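Local coordinates for protein argonaute (Marinitoga piezophila, PDB 5I4A), which uses short guide RNAs with a 5'-hydroxyl end to bind complementary DNA or RNA targets and cleave them, acting as an RNA-guided endonuclease, at residues Leu86-Lys89 and Thr90-Tyr94; Ile53-Asp57 and Ile58-Ile62; Ala33-Leu36 and Ser37-Asn40. One frame throughout, in Å; residues are numbered along the deposited sequence.

Overall arrangement
All three contacts belong to the N-terminal domain, their chemistry differing with place in the fold. Contacts 1 and 3 are helical, within helices 84-101 and 29-40, and each has a hydroxyl sharing a carbonyl oxygen with a backbone N-H; each turns a side chain toward the guide RNA, intimately in contact 1, loosely in contact 3. Contact 2, where the chain doubles back after strand 51-56, is almost wholly apolar. It is the middle piece: Thr90 CG2 packs on Glu54 O at 3.3 Å, and Asn40 OD1 lies 3.3 Å from Ile62 CA. Contacts 1 and 3 do not touch, their centres about 17 Å apart. All are partly buried, but exposed residues take part only in contacts 1 and 3.

Contact 1. Residues Leu86-Lys89 and Thr90-Tyr94; sequences LFVK and TLYKY. With nucleotides of chain B.
Thr90 grips the carbonyl of Leu86 twice, through its backbone N at 2.9 Å from Leu86 O and through its hydroxyl OG1 at 2.6 Å from the same oxygen. This is the i to i-4 side-chain bond of a threonine within an alpha-helix, here helix 84-101 of the N-terminal domain. The two donors reach the oxygen from opposite faces of the carbonyl plane, OG1 tilted 33° out of it. With OG1 beside its own backbone N (chi1 -53°), the hydroxyl folds back over the preceding turn, while the methyl CG2 is left to pack on strand 51-56. The helical bonds continue from Leu91 N to Phe87 O, Tyr92 N to Val88 O and Lys93 N to Lys89 O.

A different side of the helix meets the guide RNA. One face of the Tyr92 ring is covered by the base of A11 of chain B, the two planes nearly parallel, with N7 3.4 Å above the ring plane and over its centre. The hydroxyl of Tyr92, which accepts from the backbone N of Ile137, donates to OP2 of A11 of chain B at 3.2 Å, so ring and hydroxyl hold base and phosphate of one nucleotide. Lys93 brings its methylene CG to 3.7 Å from C2 of the same adenine, and its chain bends at chi3 (61°) before NZ bonds the carbonyl oxygen of Lys43.

Two apolar pairs, each four residues apart, complete the contact. Phe87 and Leu91 lie side by side, pointing the same way, with Phe87 CE2 4.0 Å from Leu91 CD2; Phe87 touches Ile17 of strand 16-22 and Leu91 touches Ile137 of strand 127-140. One residue further along, Val88 lies alongside Tyr92 in the same fashion, its methyl CG1 3.7 Å from ring atom CD2.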
# COMPACT_ATOMS: atom_id res chain seq x y z
N LEU A 86 2.06 26.56 -0.63
CA LEU A 86 0.99 27.40 -1.16
C LEU A 86 0.92 27.31 -2.68
O LEU A 86 -0.17 27.25 -3.26
CB LEU A 86 1.18 28.84 -0.71
CG LEU A 86 0.17 29.88 -1.20
CD1 LEU A 86 -1.24 29.45 -0.86
CD2 LEU A 86 0.48 31.25 -0.61
N PHE A 87 2.08 27.31 -3.34
CA PHE A 87 2.10 27.19 -4.79
C PHE A 87 1.50 25.85 -5.23
O PHE A 87 0.71 25.80 -6.18
CB PHE A 87 3.52 27.34 -5.32
CG PHE A 87 3.64 27.18 -6.81
CD1 PHE A 87 3.42 28.26 -7.65
CD2 PHE A 87 3.97 25.96 -7.37
CE1 PHE A 87 3.53 28.12 -9.02
CE2 PHE A 87 4.08 25.81 -8.74
CZ PHE A 87 3.85 26.89 -9.57
N VAL A 88 1.88 24.77 -4.55
CA VAL A 88 1.38 23.44 -4.92
C VAL A 88 -0.11 23.33 -4.64
O VAL A 88 -0.88 22.82 -5.46
CB VAL A 88 2.18 22.35 -4.19
CG1 VAL A 88 1.55 20.98 -4.41
CG2 VAL A 88 3.63 22.36 -4.64
N LYS A 89 -0.54 23.80 -3.46
CA LYS A 89 -1.96 23.80 -3.13
C LYS A 89 -2.76 24.58 -4.17
O LYS A 89 -3.80 24.12 -4.65
CB LYS A 89 -2.16 24.39 -1.74
CG LYS A 89 -3.60 24.73 -1.40
CD LYS A 89 -3.68 25.50 -0.09
CE LYS A 89 -5.11 25.88 0.25
NZ LYS A 89 -5.19 26.61 1.54
N THR A 90 -2.27 25.77 -4.53
CA THR A 90 -2.97 26.60 -5.51
C THR A 90 -3.03 25.92 -6.87
O THR A 90 -4.07 25.95 -7.54
CB THR A 90 -2.28 27.95 -5.62
OG1 THR A 90 -2.15 28.54 -4.32
CG2 THR A 90 -3.07 28.89 -6.52
N LEU A 91 -1.92 25.31 -7.30
CA LEU A 91 -1.90 24.64 -8.59
C LEU A 91 -2.85 23.44 -8.62
O LEU A 91 -3.52 23.20 -9.62
CB LEU A 91 -0.47 24.21 -8.92
CG LEU A 91 -0.15 23.75 -10.34
CD1 LEU A 91 -0.56 24.79 -11.36
CD2 LEU A 91 1.33 23.45 -10.45
N TYR A 92 -2.91 22.69 -7.51
CA TYR A 92 -3.85 21.58 -7.41
C TYR A 92 -5.29 22.05 -7.56
O TYR A 92 -6.08 21.46 -8.31
CB TYR A 92 -3.66 20.85 -6.08
CG TYR A 92 -2.77 19.63 -6.16
CD1 TYR A 92 -3.04 18.61 -7.06
CD2 TYR A 92 -1.67 19.50 -5.32
CE1 TYR A 92 -2.23 17.49 -7.13
CE2 TYR A 92 -0.86 18.38 -5.38
CZ TYR A 92 -1.14 17.38 -6.29
OH TYR A 92 -0.33 16.27 -6.35
N LYS A 93 -5.65 23.12 -6.85
CA LYS A 93 -7.00 23.66 -6.96
C LYS A 93 -7.27 24.20 -8.36
O LYS A 93 -8.40 24.09 -8.85
CB LYS A 93 -7.21 24.75 -5.91
CG LYS A 93 -7.10 24.26 -4.48
CD LYS A 93 -7.14 25.42 -3.50
CE LYS A 93 -8.44 26.20 -3.60
NZ LYS A 93 -8.45 27.37 -2.67
N TYR A 94 -6.25 24.76 -9.01
CA TYR A 94 -6.44 25.29 -10.35
C TYR A 94 -6.67 24.18 -11.36
O TYR A 94 -7.48 24.32 -12.28
CB TYR A 94 -5.25 26.15 -10.76
CG TYR A 94 -5.42 26.75 -12.12
CD1 TYR A 94 -6.49 27.59 -12.40
CD2 TYR A 94 -4.51 26.49 -13.14
CE1 TYR A 94 -6.66 28.14 -13.65
CE2 TYR A 94 -4.67 27.04 -14.40
CZ TYR A 94 -5.75 27.87 -14.64
OH TYR A 94 -5.92 28.43 -15.88
P A B 11 -0.08 15.53 -2.67
OP1 A B 11 -1.29 15.01 -3.37
OP2 A B 11 1.03 16.13 -3.45
O5' A B 11 -0.59 16.59 -1.60
C5' A B 11 0.31 17.47 -0.96
C4' A B 11 -0.42 18.63 -0.35
O4' A B 11 -0.95 19.47 -1.41
C3' A B 11 -1.64 18.24 0.47
O3' A B 11 -1.35 17.90 1.82
C2' A B 11 -2.57 19.44 0.31
O2' A B 11 -2.21 20.50 1.19
C1' A B 11 -2.27 19.87 -1.12
N9 A B 11 -3.17 19.21 -2.08
C8 A B 11 -3.06 17.98 -2.69
N7 A B 11 -4.05 17.70 -3.50
C5 A B 11 -4.86 18.83 -3.43
C6 A B 11 -6.07 19.19 -4.04
N6 A B 11 -6.72 18.41 -4.92
N1 A B 11 -6.59 20.39 -3.73
C2 A B 11 -5.95 21.19 -2.87
N3 A B 11 -4.82 20.97 -2.22
C4 A B 11 -4.32 19.76 -2.55

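Contact 2. Residues Ile53-Asp57 and Ile58-Ile62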
# COMPACT_ATOMS: atom_id res chain seq x y z
N ILE A 53 -9.12 34.95 -2.71
CA ILE A 53 -8.83 33.79 -3.54
C ILE A 53 -7.35 33.83 -3.91
O ILE A 53 -6.80 34.88 -4.24
CB ILE A 53 -9.72 33.75 -4.80
CG1 ILE A 53 -9.46 32.47 -5.60
CG2 ILE A 53 -9.51 34.99 -5.67
CD1 ILE A 53 -10.29 32.37 -6.86
N GLU A 54 -6.70 32.67 -3.84
CA GLU A 54 -5.30 32.52 -4.21
C GLU A 54 -5.23 31.75 -5.52
O GLU A 54 -5.72 30.61 -5.60
CB GLU A 54 -4.52 31.81 -3.11
CG GLU A 54 -4.36 32.65 -1.85
CD GLU A 54 -4.15 31.83 -0.59
OE1 GLU A 54 -4.32 30.59 -0.65
OE2 GLU A 54 -3.84 32.42 0.46
N ILE A 55 -4.64 32.36 -6.54
CA ILE A 55 -4.66 31.81 -7.90
C ILE A 55 -3.25 31.82 -8.45
O ILE A 55 -2.37 32.55 -7.96
CB ILE A 55 -5.61 32.61 -8.82
CG1 ILE A 55 -5.19 34.08 -8.88
CG2 ILE A 55 -7.05 32.46 -8.37
CD1 ILE A 55 -5.78 34.83 -10.05
N PRO A 56 -2.99 31.02 -9.49
CA PRO A 56 -1.73 31.17 -10.22
C PRO A 56 -1.70 32.51 -10.95
O PRO A 56 -2.73 33.11 -11.23
CB PRO A 56 -1.74 30.00 -11.22
CG PRO A 56 -2.82 29.08 -10.74
CD PRO A 56 -3.82 29.94 -10.03
N ASP A 57 -0.48 32.97 -11.24
CA ASP A 57 -0.30 34.25 -11.93
C ASP A 57 -0.55 34.08 -13.43
O ASP A 57 0.33 34.27 -14.28
CB ASP A 57 1.09 34.80 -11.66
CG ASP A 57 1.26 36.21 -12.19
OD1 ASP A 57 0.24 36.91 -12.35
OD2 ASP A 57 2.42 36.62 -12.45
N ILE A 58 -1.79 33.72 -13.75
CA ILE A 58 -2.24 33.53 -15.12
C ILE A 58 -3.58 34.22 -15.29
O ILE A 58 -4.19 34.69 -14.32
CB ILE A 58 -2.34 32.04 -15.51
CG1 ILE A 58 -3.00 31.23 -14.39
CG2 ILE A 58 -0.96 31.48 -15.82
CD1 ILE A 58 -4.51 31.14 -14.47
N ASP A 59 -4.04 34.30 -16.53
CA ASP A 59 -5.35 34.88 -16.80
C ASP A 59 -6.43 34.02 -16.16
O ASP A 59 -6.54 32.82 -16.45
CB ASP A 59 -5.58 35.03 -18.30
CG ASP A 59 -6.64 36.07 -18.62
OD1 ASP A 59 -6.46 37.24 -18.21
OD2 ASP A 59 -7.65 35.72 -19.26
N PHE A 60 -7.22 34.63 -15.29
CA PHE A 60 -8.21 33.92 -14.48
C PHE A 60 -9.45 34.80 -14.43
O PHE A 60 -9.50 35.78 -13.68
CB PHE A 60 -7.66 33.64 -13.08
CG PHE A 60 -8.49 32.68 -12.28
CD1 PHE A 60 -9.77 33.01 -11.87
CD2 PHE A 60 -7.97 31.45 -11.89
CE1 PHE A 60 -10.53 32.13 -11.12
CE2 PHE A 60 -8.73 30.57 -11.14
CZ PHE A 60 -10.01 30.91 -10.75
N GLN A 61 -10.46 34.45 -15.23
CA GLN A 61 -11.69 35.23 -15.32
C GLN A 61 -12.68 34.71 -14.29
O GLN A 61 -13.17 33.59 -14.40
CB GLN A 61 -12.27 35.15 -16.73
CG GLN A 61 -11.32 35.65 -17.82
CD GLN A 61 -11.21 37.16 -17.88
OE1 GLN A 61 -10.47 37.77 -17.11
NE2 GLN A 61 -11.96 37.77 -18.79
N ILE A 62 -12.97 35.53 -13.28
CA ILE A 62 -13.83 35.13 -12.18
C ILE A 62 -15.29 35.33 -12.57
O ILE A 62 -15.65 36.27 -13.29
CB ILE A 62 -13.47 35.91 -10.90
CG1 ILE A 62 -12.02 35.61 -10.50
CG2 ILE A 62 -14.41 35.56 -9.75
CD1 ILE A 62 -11.55 36.36 -9.28
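The ring of Phe60 carries the methyl CG2 of Ile55 over one face, a CH-pi contact in which CG2 lies 3.9 Å from the ring centroid and 18° off the ring normal. The methyl is offset toward the rim. Ile55 also reaches the root of the ring, its CD1 3.8 Å from Phe60 CB, so both of its branches lie on the same side of the ring plane, CG2 over the CD2-CE2 side and CD1 by the CB-CG end. The side chain of Ile53 points against that of Phe60 and meets the ring obliquely, beyond its far end, with CD1 4.2 Å from Phe60 CZ. Phe42 meets the same ring edge-to-face, and Lys97 of helix 84-101 touches the Phe60 side chain.

These residues sit where strand 51-56 of the four-stranded antiparallel sheet ends and the chain doubles back, the two arms running 148° apart. An inverse gamma turn centred on Asp57 makes the reversal, marked by a weak bond from Ile58 N to Pro56 O at 2.8 Å. Beside it the branch CG1 of Ile58 lies 3.6 Å from Pro56 CB. In Ile58, CG1 stands between the backbone N and the carbonyl carbon (chi1 44°), which swings this branch back over the proline.

A serine in place of Phe60 would probably leave the CG2 methyl of Ile55 and the ring of Phe42 without their aromatic partner, opening a gap between strand and returning loop. Further along, the arms are linked more loosely by Ile53 CG2 and Ile62 CD1, 4.4 Å apart.

Contact 3. Residues Ala33-Leu36 and Ser37-Asn40. With nucleotides of chain B.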
# COMPACT_ATOMS: atom_id res chain seq x y z
N ALA A 33 -18.20 33.82 0.12
CA ALA A 33 -17.13 32.94 -0.34
C ALA A 33 -17.68 31.63 -0.88
O ALA A 33 -17.16 31.09 -1.86
CB ALA A 33 -16.15 32.69 0.81
N ARG A 34 -18.73 31.09 -0.25
CA ARG A 34 -19.28 29.82 -0.69
C ARG A 34 -19.91 29.93 -2.07
O ARG A 34 -19.71 29.06 -2.93
CB ARG A 34 -20.31 29.31 0.32
CG ARG A 34 -21.05 28.06 -0.13
CD ARG A 34 -20.56 26.82 0.59
NE ARG A 34 -21.63 26.18 1.36
CZ ARG A 34 -22.10 24.97 1.12
NH1 ARG A 34 -21.60 24.24 0.13
NH2 ARG A 34 -23.08 24.47 1.87
N ASN A 35 -20.67 30.99 -2.31
CA ASN A 35 -21.27 31.18 -3.63
C ASN A 35 -20.21 31.42 -4.69
O ASN A 35 -20.33 30.93 -5.82
CB ASN A 35 -22.27 32.34 -3.60
CG ASN A 35 -23.38 32.12 -2.59
OD1 ASN A 35 -23.55 31.02 -2.06
ND2 ASN A 35 -24.16 33.17 -2.32
N LEU A 36 -19.15 32.16 -4.35
CA LEU A 36 -18.07 32.38 -5.30
C LEU A 36 -17.34 31.08 -5.61
O LEU A 36 -16.95 30.83 -6.76
CB LEU A 36 -17.09 33.42 -4.75
CG LEU A 36 -17.65 34.84 -4.70
CD1 LEU A 36 -16.64 35.79 -4.07
CD2 LEU A 36 -18.03 35.30 -6.10
N SER A 37 -17.15 30.22 -4.60
CA SER A 37 -16.51 28.93 -4.83
C SER A 37 -17.35 28.07 -5.77
O SER A 37 -16.81 27.41 -6.67
CB SER A 37 -16.28 28.22 -3.50
OG SER A 37 -15.65 29.06 -2.56
N ARG A 38 -18.67 28.07 -5.57
CA ARG A 38 -19.55 27.19 -6.33
C ARG A 38 -19.53 27.54 -7.82
O ARG A 38 -19.47 26.65 -8.67
CB ARG A 38 -20.97 27.28 -5.77
CG ARG A 38 -21.87 26.13 -6.16
CD ARG A 38 -23.31 26.41 -5.75
NE ARG A 38 -24.05 27.09 -6.81
CZ ARG A 38 -24.11 28.40 -6.96
NH1 ARG A 38 -23.48 29.21 -6.12
NH2 ARG A 38 -24.80 28.91 -7.97
N VAL A 39 -19.59 28.83 -8.14
CA VAL A 39 -19.70 29.24 -9.54
C VAL A 39 -18.35 29.23 -10.26
O VAL A 39 -18.32 29.19 -11.49
CB VAL A 39 -20.35 30.63 -9.66
CG1 VAL A 39 -21.76 30.60 -9.10
CG2 VAL A 39 -19.51 31.66 -8.93
N ASN A 40 -17.24 29.28 -9.53
CA ASN A 40 -15.92 29.26 -10.14
C ASN A 40 -15.24 27.90 -10.05
O ASN A 40 -14.14 27.75 -10.58
CB ASN A 40 -15.02 30.32 -9.49
CG ASN A 40 -15.39 31.73 -9.89
OD1 ASN A 40 -14.89 32.25 -10.89
ND2 ASN A 40 -16.27 32.36 -9.12
P U B 21 -25.53 21.55 -0.51
OP1 U B 21 -26.99 21.67 -0.78
OP2 U B 21 -24.68 22.73 -0.77
O5' U B 21 -25.21 21.09 0.99
C5' U B 21 -26.19 20.42 1.79
C4' U B 21 -26.73 19.21 1.08
O4' U B 21 -25.83 18.08 1.26
C3' U B 21 -28.14 18.71 1.45
O3' U B 21 -29.03 18.78 0.33
C2' U B 21 -27.95 17.23 1.81
O2' U B 21 -28.93 16.37 1.26
C1' U B 21 -26.57 16.89 1.23
N1 U B 21 -25.89 15.84 2.00
C2 U B 21 -26.10 14.53 1.59
O2 U B 21 -26.76 14.23 0.63
N3 U B 21 -25.50 13.55 2.31
C4 U B 21 -24.72 13.73 3.42
O4 U B 21 -24.25 12.74 3.97
C5 U B 21 -24.54 15.09 3.82
C6 U B 21 -25.12 16.08 3.12
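The last turns of helix 29-40, in the N-terminal domain, supply this contact, and two of its carbonyl oxygens are each gripped twice. Ala33 O accepts from Ser37 N at 2.9 Å and from the hydroxyl Ser37 OG at 2.6 Å. The donors come from opposite faces of the carbonyl, OG standing above its plane, 36° out of it. The same hydroxyl is also bonded to the backbone N of Phe44, which joins the helix to the loop that follows.

Near the C-terminal end Leu36 O takes Asn40 N at 3.2 Å and Asn40 ND2 at 2.9 Å. The side-chain bond is the straighter, at 166°, and the oxygen lies in the amide plane of Asn40. With CG turned beside its own backbone N (chi1 -73°), Asn40 turns its amide back toward the preceding turn, where ND2 meets Leu36 O; ND2 also reaches Thr63 O, which helps to fix the amide's rotation. Val39 CG2 lies 3.3 Å from Asn35 O.

On another side, Arg34 bends at chi2 and chi3 toward the RNA, where its NH2 comes to 3.5 Å from OP2 of U21 of chain B. Its NH1 makes a weak hydrogen bond to another phosphate of the bound RNA. The serine hydroxyl bonding back to the carbonyl four residues earlier is a familiar feature of alpha-helices; here an asparagine amide makes the same i to i-4 reach at the helix's C-terminal end.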